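Local coordinates for structural polyprotein, VP1 (PDB 5CDD), which probably serves as a structural building block of the virus capsid, being the VP1 piece cut from a longer structural polyprotein of a honeybee virus, at residues 24-27 against 28-32. Residues are numbered along the deposited sequence; the frame is centred on the assembly and turned at random.
Sequences NHDV and LMKGC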
loop_
_atom_site.group_PDB
_atom_site.type_symbol
_atom_site.label_atom_id
_atom_site.label_comp_id
_atom_site.label_asym_id
_atom_site.label_seq_id
_atom_site.Cartn_x
_atom_site.Cartn_y
_atom_site.Cartn_z
ATOM N N ASN A 24 8.271 -40.363 5.649
ATOM C CA ASN A 24 8.301 -39.653 6.926
ATOM C C ASN A 24 7.381 -38.438 6.894
ATOM O O ASN A 24 6.534 -38.266 7.776
ATOM C CB ASN A 24 9.724 -39.203 7.269
ATOM C CG ASN A 24 10.589 -40.338 7.773
ATOM O OD1 ASN A 24 11.738 -40.132 8.158
ATOM N ND2 ASN A 24 10.040 -41.549 7.770
ATOM N N HIS A 25 7.555 -37.598 5.878
ATOM C CA HIS A 25 6.743 -36.401 5.716
ATOM C C HIS A 25 5.288 -36.789 5.593
ATOM O O HIS A 25 4.431 -36.116 6.136
ATOM C CB HIS A 25 7.211 -35.619 4.485
ATOM C CG HIS A 25 6.350 -34.444 4.131
ATOM N ND1 HIS A 25 5.275 -34.544 3.272
ATOM C CD2 HIS A 25 6.439 -33.136 4.472
ATOM C CE1 HIS A 25 4.744 -33.347 3.095
ATOM N NE2 HIS A 25 5.431 -32.474 3.810
ATOM N N ASP A 26 5.012 -37.891 4.904
ATOM C CA ASP A 26 3.642 -38.339 4.749
ATOM C C ASP A 26 3.026 -38.611 6.097
ATOM O O ASP A 26 1.850 -38.354 6.314
ATOM C CB ASP A 26 3.577 -39.611 3.923
ATOM C CG ASP A 26 2.603 -39.492 2.799
ATOM O OD1 ASP A 26 2.981 -38.884 1.780
ATOM O OD2 ASP A 26 1.459 -39.975 2.940
ATOM N N VAL A 27 3.837 -39.119 7.014
ATOM C CA VAL A 27 3.343 -39.447 8.334
ATOM C C VAL A 27 3.090 -38.253 9.231
ATOM O O VAL A 27 2.153 -38.260 10.018
ATOM C CB VAL A 27 4.297 -40.374 9.078
ATOM C CG1 VAL A 27 3.562 -41.008 10.201
ATOM C CG2 VAL A 27 4.842 -41.432 8.153
ATOM N N LEU A 28 3.929 -37.232 9.128
ATOM C CA LEU A 28 3.765 -36.058 9.964
ATOM C C LEU A 28 2.555 -35.267 9.519
ATOM O O LEU A 28 1.961 -34.532 10.305
ATOM C CB LEU A 28 5.010 -35.178 9.895
ATOM C CG LEU A 28 6.112 -35.409 10.930
ATOM C CD1 LEU A 28 6.588 -36.838 10.897
ATOM C CD2 LEU A 28 7.257 -34.467 10.638
ATOM N N MET A 29 2.192 -35.428 8.251
ATOM C CA MET A 29 1.045 -34.730 7.682
ATOM C C MET A 29 -0.270 -35.370 8.103
ATOM O O MET A 29 -1.340 -34.785 7.930
ATOM C CB MET A 29 1.135 -34.719 6.155
ATOM C CG MET A 29 2.261 -33.860 5.613
ATOM S SD MET A 29 2.083 -32.144 6.131
ATOM C CE MET A 29 0.819 -31.581 5.001
ATOM N N LYS A 30 -0.189 -36.570 8.665
ATOM C CA LYS A 30 -1.388 -37.276 9.093
ATOM C C LYS A 30 -1.449 -37.519 10.595
ATOM O O LYS A 30 -2.527 -37.735 11.147
ATOM C CB LYS A 30 -1.494 -38.606 8.350
ATOM C CG LYS A 30 -1.514 -38.451 6.846
ATOM C CD LYS A 30 -1.739 -39.774 6.147
ATOM C CE LYS A 30 -1.729 -39.584 4.639
ATOM N NZ LYS A 30 -2.704 -38.536 4.212
ATOM N N GLY A 31 -0.297 -37.473 11.256
ATOM C CA GLY A 31 -0.272 -37.710 12.687
ATOM C C GLY A 31 0.592 -36.780 13.519
ATOM O O GLY A 31 0.955 -37.124 14.643
ATOM N N CYS A 32 0.926 -35.607 12.989
ATOM C CA CYS A 32 1.744 -34.656 13.736
ATOM C C CYS A 32 1.365 -33.207 13.434
ATOM O O CYS A 32 0.838 -32.506 14.299
ATOM C CB CYS A 32 3.227 -34.878 13.434
ATOM S SG CYS A 32 4.332 -33.879 14.460
#
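M29 lays its CG over one face of the H25 imidazole, 3.9 Å from the ring centroid, a CH-pi contact between side chains one helical turn apart. H25 turns CG away from its backbone N (chi1 174°), which places the ring beside its own carbonyl carbon, where its face meets M29 CG. The M29 chain bends at chi2 and chi3, and its sulfur lies obliquely over the ring. This pair is the looser side: H25 is exposed and M29 partly so, as suits a polar ring and a pliable thioether. D26 and K30 run side by side, D26 OD2 3.6 Å from K30 CE; D26 OD2 and K30 NZ stand 4.6 Å apart, so any attraction is probably weak. K30 is buried between chains, its NZ hydrogen-bonded to K44 O of a neighbouring polyprotein chain. V27 and L28, compact aliphatic residues, are also buried, packing on M212 and F213 of another polyprotein chain. L28 CD1 rests 3.4 Å from N24 O, which accepts L28 N. V27 O accepts G31 N at 2.9 Å, near the carbonyl plane, and K30 N from well above it. Helix 20-31 lies between strands 11-13 and 47-55 in sequence, on an N-terminal arm about 29 Å from the chain centre (centre to centre), embedded among neighbouring capsid subunits.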